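Local coordinates for protein histidine kinase (Paraburkholderia phymatum, PDB 6NB0) that probably acts as a sensor kinase of a phosphorelay, transferring a phosphoryl group from ATP to a histidine side chain of a protein, at residues S66-S71 and A244-W249; A121-L126 and C254-E259; D140-D145 and A178-L183. All blocks are in the same frame, centred on the assembly; numbering follows the deposited sequence. Where two conformers were deposited one is given.

The three contacts show how chemistry follows position in a two-domain kinase. Interaction 1 lies at the surface, where a two-pronged ion pair joins the end of helix 44-68 to the loop before helix 252-260. Interaction 2 is partly buried and again joins the helical stem to the ATP-binding domain, here through an arginine that meets a hydroxyl and a leucine. Interaction 3 is buried within the ATP-binding domain, where helices 135-154 and 173-189 meet through methyl, methylene and indole edge, with one bridging water. Interactions 2 and 3 touch through Cys254, Val257 and Ala179; interactions 1 and 2 touch through Ile247 and Lys255. Interaction 3 is nested inside the chain loops that both others close.

Interaction 1 (S66-S71 and A244-W249)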
loop_
_atom_site.group_PDB
_atom_site.type_symbol
_atom_site.label_atom_id
_atom_site.label_comp_id
_atom_site.label_asym_id
_atom_site.label_seq_id
_atom_site.Cartn_x
_atom_site.Cartn_y
_atom_site.Cartn_z
ATOM N N SER A 66 -2.856 15.803 -8.079
ATOM C CA SER A 66 -1.981 16.946 -7.834
ATOM C C SER A 66 -1.696 17.740 -9.107
ATOM O O SER A 66 -1.394 18.941 -9.033
ATOM C CB SER A 66 -0.666 16.459 -7.205
ATOM O OG SER A 66 0.324 17.475 -7.192
ATOM N N HIS A 67 -1.814 17.103 -10.269
ATOM C CA HIS A 67 -1.528 17.720 -11.555
ATOM C C HIS A 67 -2.781 18.222 -12.265
ATOM O O HIS A 67 -2.839 19.391 -12.664
ATOM C CB HIS A 67 -0.782 16.714 -12.446
ATOM C CG HIS A 67 -0.545 17.196 -13.847
ATOM N ND1 HIS A 67 -1.542 17.248 -14.799
ATOM C CD2 HIS A 67 0.580 17.635 -14.460
ATOM C CE1 HIS A 67 -1.044 17.709 -15.933
ATOM N NE2 HIS A 67 0.243 17.950 -15.754
ATOM N N ASP A 68 -3.796 17.364 -12.410
ATOM C CA ASP A 68 -4.832 17.566 -13.421
ATOM C C ASP A 68 -5.861 18.626 -13.047
ATOM O O ASP A 68 -6.537 19.150 -13.942
ATOM C CB ASP A 68 -5.548 16.241 -13.718
ATOM C CG ASP A 68 -4.840 15.412 -14.788
ATOM O OD1 ASP A 68 -3.896 15.928 -15.423
ATOM O OD2 ASP A 68 -5.228 14.240 -14.994
ATOM N N LEU A 69 -6.001 18.965 -11.765
ATOM C CA LEU A 69 -6.981 19.971 -11.372
ATOM C C LEU A 69 -6.550 21.390 -11.724
ATOM O O LEU A 69 -7.317 22.332 -11.481
ATOM C CB LEU A 69 -7.263 19.877 -9.871
ATOM N N ARG A 70 -5.357 21.562 -12.301
ATOM C CA ARG A 70 -4.827 22.899 -12.549
ATOM C C ARG A 70 -5.652 23.646 -13.592
ATOM O O ARG A 70 -5.938 24.839 -13.425
ATOM C CB ARG A 70 -3.368 22.804 -12.996
ATOM C CG ARG A 70 -2.604 24.110 -12.897
ATOM C CD ARG A 70 -2.346 24.474 -11.442
ATOM N NE ARG A 70 -1.407 23.549 -10.807
ATOM C CZ ARG A 70 -1.752 22.524 -10.029
ATOM N NH1 ARG A 70 -0.812 21.753 -9.505
ATOM N NH2 ARG A 70 -3.028 22.269 -9.769
ATOM N N SER A 71 -6.049 22.956 -14.669
ATOM C CA SER A 71 -6.612 23.576 -15.867
ATOM C C SER A 71 -8.112 23.867 -15.768
ATOM O O SER A 71 -8.523 24.994 -16.078
ATOM C CB SER A 71 -6.323 22.704 -17.095
ATOM N N ALA A 244 -2.589 9.988 -23.621
ATOM C CA ALA A 244 -1.300 10.022 -24.295
ATOM C C ALA A 244 -0.157 10.124 -23.290
ATOM O O ALA A 244 -0.128 11.027 -22.449
ATOM C CB ALA A 244 -1.264 11.202 -25.273
ATOM N N GLY A 245 0.787 9.190 -23.381
ATOM C CA GLY A 245 1.942 9.171 -22.515
ATOM C C GLY A 245 1.717 8.599 -21.130
ATOM O O GLY A 245 2.654 8.596 -20.325
ATOM N N ARG A 246 0.522 8.105 -20.823
ATOM C CA ARG A 246 0.197 7.663 -19.472
ATOM C C ARG A 246 0.082 6.149 -19.387
ATOM O O ARG A 246 -0.329 5.480 -20.338
ATOM C CB ARG A 246 -1.099 8.327 -18.992
ATOM C CG ARG A 246 -0.906 9.809 -18.697
ATOM C CD ARG A 246 -2.141 10.440 -18.078
ATOM N NE ARG A 246 -1.869 11.786 -17.565
ATOM C CZ ARG A 246 -2.747 12.515 -16.878
ATOM N NH1 ARG A 246 -3.955 12.028 -16.615
ATOM N NH2 ARG A 246 -2.421 13.729 -16.450
ATOM N N ILE A 247 0.454 5.615 -18.222
ATOM C CA ILE A 247 0.430 4.186 -17.978
ATOM C C ILE A 247 -0.906 3.799 -17.364
ATOM O O ILE A 247 -1.624 4.633 -16.813
ATOM C CB ILE A 247 1.580 3.771 -17.039
ATOM C CG1 ILE A 247 1.457 4.541 -15.708
ATOM C CG2 ILE A 247 2.924 4.010 -17.730
ATOM C CD1 ILE A 247 2.343 3.968 -14.579
ATOM N N SER A 248 -1.220 2.512 -17.455
ATOM C CA SER A 248 -2.223 1.914 -16.581
ATOM C C SER A 248 -1.805 2.134 -15.126
ATOM O O SER A 248 -0.643 1.926 -14.778
ATOM C CB SER A 248 -2.347 0.418 -16.886
ATOM O OG SER A 248 -2.762 0.187 -18.239
ATOM N N TRP A 249 -2.742 2.595 -14.287
ATOM C CA TRP A 249 -2.381 3.014 -12.927
ATOM C C TRP A 249 -1.651 1.919 -12.174
ATOM O O TRP A 249 -0.730 2.188 -11.387
ATOM C CB TRP A 249 -3.629 3.395 -12.143
ATOM C CG TRP A 249 -4.346 4.566 -12.661
ATOM C CD1 TRP A 249 -3.957 5.399 -13.672
ATOM C CD2 TRP A 249 -5.592 5.065 -12.174
ATOM N NE1 TRP A 249 -4.897 6.399 -13.842
ATOM C CE2 TRP A 249 -5.913 6.209 -12.939
ATOM C CE3 TRP A 249 -6.481 4.647 -11.174
ATOM C CZ2 TRP A 249 -7.083 6.949 -12.725
ATOM C CZ3 TRP A 249 -7.645 5.397 -10.958
ATOM C CH2 TRP A 249 -7.934 6.523 -11.738
#
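Arg246 reaches across to Asp68 and meets its carboxylate end-on, a textbook two-pronged salt bridge that supplies all the hydrogen bonds between segments 66-71 and 244-249. Arg246 NH2 donates to Asp68 OD1 at 2.8 Å, and Arg246 NH1 donates to Asp68 OD2 at 3.0 Å, on its syn lone pair. A weak third bond runs from Arg246 NH2 to Asp68 OD2. Carboxylate and guanidinium planes lie only 20° apart, which lets both prongs close together. The arginine chain, extended from CG to NE, spans much of the gap between backbones, whose nearest CA atoms, those of Asp68 and Arg246, are 12.6 Å apart.

Around this close-fitting pair the contact is sparse. Only 99 Å² is buried in all, and no touching residue is buried. The exposed His67 adds an oblique approach, its ND1 4.0 Å from Arg246 NH2, with ring and guanidinium planes 78° apart. Its real tie is to its neighbour: His67 ND1 donates to Asp68 OD1 at 2.8 Å, on the anti side but tilted well out of the carboxylate plane, whereas Arg246 NH2 comes to that oxygen from the syn side, less tilted. Nearby, Arg246 also touches Leu64 and Trp249 packs on Met57, Val61 and Leu64, all of helix 44-68, while Thr118 of the second subunit meets Trp249 as well.

The sequence Ser-His-Asp-Leu-Arg-Ser-Pro that starts at Ser66 matches the H-box of HisKA kinases, so His67 is probably the phosphoacceptor. In this family phosphorylation falls on NE2, and a carboxylate bonded to ND1 would orient the imidazole for it. Since Asp68 OD1 accepts from both His67 and Arg246, the ion pair would steady the carboxylate, and the carboxylate in turn probably limits rotation of the ring.

Interaction 2 (A121-L126 and C254-E259); sequences AETKAL and CKRVAE
Arg256 meets Thr123 with both terminal nitrogens of its guanidinium, in the one of its two deposited conformers described here. Arg256 NH2 donates to Thr123 OG1 at 2.8 Å, and Arg256 NH1 adds a weak bond to the same oxygen at 3.0 Å; the hydroxyl lies at the guanidinium edge, somewhat out of its plane, and both bonds are bent. Leu126 takes a different surface, its CD1 over one face, displaced toward the rim, 3.8 Å from Arg256 NH1. Glu122 approaches obliquely, meeting Arg256 NH2 with its CB at 3.6 Å and, a little farther off, its CG; its carboxylate leads elsewhere, into a salt bridge with Arg58 of the second subunit.

Here the two domains of a histidine kinase meet: helix 109-125 is the second helix of the dimerisation and phosphoacceptor stem, and helix 252-260 belongs to the ATP-binding domain.

In the next shell, Thr123 OG1 is also hydrogen-bonded to Thr119 O, one turn earlier, which accepts a weak bond from Arg256 NH2 too. The threonine's chi1 of -63° sets OG1 beside its backbone N, within range of that carbonyl. Phe56 of helix 44-68 touches Glu122, Leu126 and Arg256 alike.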
loop_
_atom_site.group_PDB
_atom_site.type_symbol
_atom_site.label_atom_id
_atom_site.label_comp_id
_atom_site.label_asym_id
_atom_site.label_seq_id
_atom_site.Cartn_x
_atom_site.Cartn_y
_atom_site.Cartn_z
ATOM N N ALA A 121 7.749 12.540 -0.001
ATOM C CA ALA A 121 8.308 11.639 0.999
ATOM C C ALA A 121 8.630 10.284 0.388
ATOM O O ALA A 121 9.745 9.771 0.539
ATOM C CB ALA A 121 7.345 11.490 2.172
ATOM N N GLU A 122 7.662 9.694 -0.317
ATOM C CA GLU A 122 7.918 8.452 -1.038
ATOM C C GLU A 122 9.119 8.589 -1.966
ATOM O O GLU A 122 9.972 7.695 -2.019
ATOM C CB GLU A 122 6.677 8.038 -1.824
ATOM C CG GLU A 122 6.742 6.612 -2.363
ATOM C CD GLU A 122 6.654 5.569 -1.275
ATOM O OE1 GLU A 122 5.689 5.627 -0.492
ATOM O OE2 GLU A 122 7.545 4.697 -1.203
ATOM N N THR A 123 9.213 9.715 -2.687
ATOM C CA THR A 123 10.374 9.971 -3.538
ATOM C C THR A 123 11.678 9.874 -2.746
ATOM O O THR A 123 12.636 9.233 -3.193
ATOM C CB THR A 123 10.248 11.348 -4.205
ATOM O OG1 THR A 123 9.096 11.378 -5.058
ATOM C CG2 THR A 123 11.492 11.667 -5.025
ATOM N N LYS A 124 11.727 10.484 -1.555
ATOM C CA LYS A 124 12.943 10.425 -0.744
ATOM C C LYS A 124 13.191 9.025 -0.187
ATOM O O LYS A 124 14.350 8.623 -0.032
ATOM C CB LYS A 124 12.868 11.450 0.391
ATOM N N ALA A 125 12.126 8.270 0.110
ATOM C CA ALA A 125 12.288 6.883 0.549
ATOM C C ALA A 125 12.979 6.035 -0.516
ATOM O O ALA A 125 13.833 5.197 -0.203
ATOM C CB ALA A 125 10.925 6.278 0.904
ATOM N N LEU A 126 12.629 6.249 -1.782
ATOM C CA LEU A 126 13.106 5.393 -2.865
ATOM C C LEU A 126 14.565 5.644 -3.235
ATOM O O LEU A 126 15.092 4.951 -4.117
ATOM C CB LEU A 126 12.216 5.577 -4.096
ATOM C CG LEU A 126 10.751 5.166 -3.958
ATOM C CD1 LEU A 126 9.960 5.614 -5.173
ATOM C CD2 LEU A 126 10.648 3.662 -3.780
ATOM N N CYS A 254 6.332 -0.010 -11.070
ATOM C CA CYS A 254 7.408 -0.115 -12.067
ATOM C C CYS A 254 7.959 1.253 -12.471
ATOM O O CYS A 254 9.176 1.456 -12.539
ATOM C CB CYS A 254 6.898 -0.844 -13.314
ATOM S SG CYS A 254 6.271 -2.502 -12.952
ATOM N N LYS A 255 7.070 2.188 -12.791
ATOM C CA LYS A 255 7.503 3.518 -13.216
ATOM C C LYS A 255 8.247 4.244 -12.099
ATOM O O LYS A 255 9.314 4.841 -12.327
ATOM C CB LYS A 255 6.289 4.334 -13.666
ATOM C CG LYS A 255 6.620 5.773 -14.109
ATOM C CD LYS A 255 5.360 6.489 -14.592
ATOM C CE LYS A 255 5.678 7.899 -15.104
ATOM N NZ LYS A 255 5.797 8.857 -13.984
ATOM N N ARG A 256 7.690 4.221 -10.882
ATOM C CA ARG A 256 8.317 4.935 -9.772
ATOM C C ARG A 256 9.700 4.378 -9.469
ATOM O O ARG A 256 10.649 5.137 -9.232
ATOM C CB ARG A 256 7.428 4.851 -8.531
ATOM C CG ARG A 256 6.422 5.983 -8.411
ATOM C CD ARG A 256 7.131 7.296 -8.227
ATOM N NE ARG A 256 6.743 7.974 -6.995
ATOM C CZ ARG A 256 7.568 8.723 -6.275
ATOM N NH1 ARG A 256 8.830 8.866 -6.660
ATOM N NH2 ARG A 256 7.133 9.322 -5.165
ATOM N N VAL A 257 9.826 3.055 -9.454
ATOM C CA VAL A 257 11.097 2.455 -9.075
ATOM C C VAL A 257 12.118 2.666 -10.184
ATOM O O VAL A 257 13.285 2.965 -9.925
ATOM C CB VAL A 257 10.888 0.964 -8.742
ATOM C CG1 VAL A 257 12.234 0.230 -8.607
ATOM C CG2 VAL A 257 10.060 0.813 -7.458
ATOM N N ALA A 258 11.684 2.546 -11.442
ATOM C CA ALA A 258 12.582 2.833 -12.563
ATOM C C ALA A 258 13.113 4.258 -12.488
ATOM O O ALA A 258 14.327 4.494 -12.586
ATOM C CB ALA A 258 11.854 2.593 -13.892
ATOM N N GLU A 259 12.215 5.235 -12.305
ATOM C CA GLU A 259 12.660 6.616 -12.319
ATOM C C GLU A 259 13.492 6.941 -11.088
ATOM O O GLU A 259 14.395 7.773 -11.168
ATOM C CB GLU A 259 11.466 7.559 -12.447
ATOM C CG GLU A 259 10.794 7.387 -13.815
ATOM C CD GLU A 259 9.566 8.250 -14.013
ATOM O OE1 GLU A 259 9.167 8.963 -13.061
ATOM O OE2 GLU A 259 9.007 8.205 -15.135
#

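Interaction 3 (D140-D145 and A178-L183)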
loop_
_atom_site.group_PDB
_atom_site.type_symbol
_atom_site.label_atom_id
_atom_site.label_comp_id
_atom_site.label_asym_id
_atom_site.label_seq_id
_atom_site.Cartn_x
_atom_site.Cartn_y
_atom_site.Cartn_z
ATOM N N ASP A 140 15.802 -14.975 -11.032
ATOM C CA ASP A 140 15.241 -16.299 -10.760
ATOM C C ASP A 140 14.183 -16.236 -9.667
ATOM O O ASP A 140 13.149 -16.920 -9.744
ATOM C CB ASP A 140 16.346 -17.279 -10.358
ATOM C CG ASP A 140 17.273 -17.648 -11.512
ATOM O OD1 ASP A 140 16.841 -17.679 -12.675
ATOM O OD2 ASP A 140 18.443 -17.937 -11.237
ATOM N N GLU A 141 14.424 -15.426 -8.634
ATOM C CA GLU A 141 13.418 -15.249 -7.586
ATOM C C GLU A 141 12.128 -14.664 -8.136
ATOM O O GLU A 141 11.037 -15.063 -7.719
ATOM C CB GLU A 141 13.971 -14.351 -6.480
ATOM C CG GLU A 141 12.979 -14.062 -5.367
ATOM C CD GLU A 141 13.631 -13.409 -4.148
ATOM O OE1 GLU A 141 14.582 -12.607 -4.331
ATOM O OE2 GLU A 141 13.200 -13.724 -3.010
ATOM N N THR A 142 12.236 -13.689 -9.052
ATOM C CA THR A 142 11.066 -13.106 -9.690
ATOM C C THR A 142 10.250 -14.184 -10.391
ATOM O O THR A 142 9.021 -14.270 -10.230
ATOM C CB THR A 142 11.496 -12.024 -10.705
ATOM O OG1 THR A 142 12.273 -10.993 -10.052
ATOM C CG2 THR A 142 10.269 -11.380 -11.372
ATOM N N ILE A 143 10.917 -15.000 -11.200
ATOM C CA ILE A 143 10.205 -16.035 -11.951
ATOM C C ILE A 143 9.532 -16.991 -10.979
ATOM O O ILE A 143 8.361 -17.355 -11.143
ATOM C CB ILE A 143 11.174 -16.779 -12.890
ATOM C CG1 ILE A 143 11.736 -15.821 -13.954
ATOM C CG2 ILE A 143 10.491 -18.004 -13.521
ATOM C CD1 ILE A 143 10.673 -15.278 -14.908
ATOM N N GLY A 144 10.279 -17.419 -9.958
ATOM C CA GLY A 144 9.733 -18.344 -8.981
ATOM C C GLY A 144 8.526 -17.780 -8.247
ATOM O O GLY A 144 7.521 -18.470 -8.082
ATOM N N ASP A 145 8.607 -16.515 -7.812
ATOM C CA ASP A 145 7.500 -15.899 -7.078
ATOM C C ASP A 145 6.241 -15.754 -7.936
ATOM O O ASP A 145 5.129 -15.982 -7.449
ATOM C CB ASP A 145 7.920 -14.528 -6.542
ATOM C CG ASP A 145 8.870 -14.613 -5.329
ATOM O OD1 ASP A 145 9.069 -15.714 -4.752
ATOM O OD2 ASP A 145 9.364 -13.539 -4.899
ATOM N N ALA A 178 10.304 -5.816 -6.252
ATOM C CA ALA A 178 8.877 -5.532 -6.400
ATOM C C ALA A 178 8.548 -5.126 -7.839
ATOM O O ALA A 178 7.531 -5.555 -8.406
ATOM C CB ALA A 178 8.488 -4.431 -5.403
ATOM N N ALA A 179 9.409 -4.306 -8.447
ATOM C CA ALA A 179 9.166 -3.831 -9.806
ATOM C C ALA A 179 9.172 -4.972 -10.811
ATOM O O ALA A 179 8.299 -5.039 -11.684
ATOM C CB ALA A 179 10.205 -2.765 -10.186
ATOM N N LEU A 180 10.136 -5.892 -10.698
ATOM C CA LEU A 180 10.183 -7.002 -11.641
ATOM C C LEU A 180 9.026 -7.958 -11.410
ATOM O O LEU A 180 8.444 -8.478 -12.368
ATOM C CB LEU A 180 11.514 -7.738 -11.535
ATOM C CG LEU A 180 12.740 -6.864 -11.869
ATOM C CD1 LEU A 180 13.986 -7.664 -11.594
ATOM C CD2 LEU A 180 12.723 -6.421 -13.320
ATOM N N TRP A 181 8.692 -8.210 -10.145
ATOM C CA TRP A 181 7.508 -9.020 -9.844
ATOM C C TRP A 181 6.271 -8.474 -10.557
ATOM O O TRP A 181 5.508 -9.227 -11.173
ATOM C CB TRP A 181 7.306 -9.037 -8.324
ATOM C CG TRP A 181 6.098 -9.843 -7.856
ATOM C CD1 TRP A 181 6.083 -11.149 -7.456
ATOM C CD2 TRP A 181 4.752 -9.354 -7.715
ATOM N NE1 TRP A 181 4.782 -11.517 -7.080
ATOM C CE2 TRP A 181 3.959 -10.424 -7.241
ATOM C CE3 TRP A 181 4.138 -8.107 -7.956
ATOM C CZ2 TRP A 181 2.585 -10.285 -6.992
ATOM C CZ3 TRP A 181 2.773 -7.976 -7.703
ATOM C CH2 TRP A 181 2.016 -9.055 -7.242
ATOM N N LEU A 182 6.059 -7.155 -10.485
ATOM C CA LEU A 182 4.851 -6.566 -11.066
ATOM C C LEU A 182 4.917 -6.571 -12.582
ATOM O O LEU A 182 3.909 -6.822 -13.254
ATOM C CB LEU A 182 4.667 -5.137 -10.536
ATOM C CG LEU A 182 3.442 -4.348 -11.047
ATOM C CD1 LEU A 182 2.137 -5.103 -10.725
ATOM C CD2 LEU A 182 3.406 -2.950 -10.401
ATOM N N LEU A 183 6.105 -6.300 -13.134
ATOM C CA LEU A 183 6.315 -6.376 -14.579
ATOM C C LEU A 183 5.848 -7.724 -15.127
ATOM O O LEU A 183 5.122 -7.786 -16.128
ATOM C CB LEU A 183 7.803 -6.153 -14.870
ATOM C CG LEU A 183 8.259 -5.551 -16.191
ATOM C CD1 LEU A 183 7.875 -4.070 -16.220
ATOM C CD2 LEU A 183 9.774 -5.748 -16.358
HETATM O O HOH W 1 3.718 -13.955 -6.210
#
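Around Thr142 and Trp181, whose CA atoms approach to 5.4 Å, segments 140-145 and 178-183 run in broadly the same direction, their axes 9.2 Å apart and crossing at -46°. Thr142 points its side chain at the opposing backbone between Leu180 O and Trp181 N. With chi1 at -58° its methyl lies anti to the backbone N, which puts CG2 3.6 Å from Leu180 O. The hydroxyl stays with its own helix through a hydrogen bond to Leu138 O, while presenting OG1 to Leu180 CB at 3.7 Å.

A turn later, Asp145 brings its CB to the indole edge, in the ring plane and 4.0 Å from Trp181 CD1. Its carboxylate is occupied elsewhere, in a salt bridge with Arg45. Beside this edge a water bridges the helices: it accepts from Trp181 NE1 at 2.8 Å and donates to Asp145 O at 2.8 Å.

Leu183 and Ala179 touch strand 276-283 and seat helix 173-189 on the mixed sheet; helix 135-154 beside it is consistent with the alpha/beta sandwich of histidine-kinase ATP-binding domains. No direct hydrogen bond joins the two segments, which implies cohesion by close fit, with the water giving the buried indole N-H its partner.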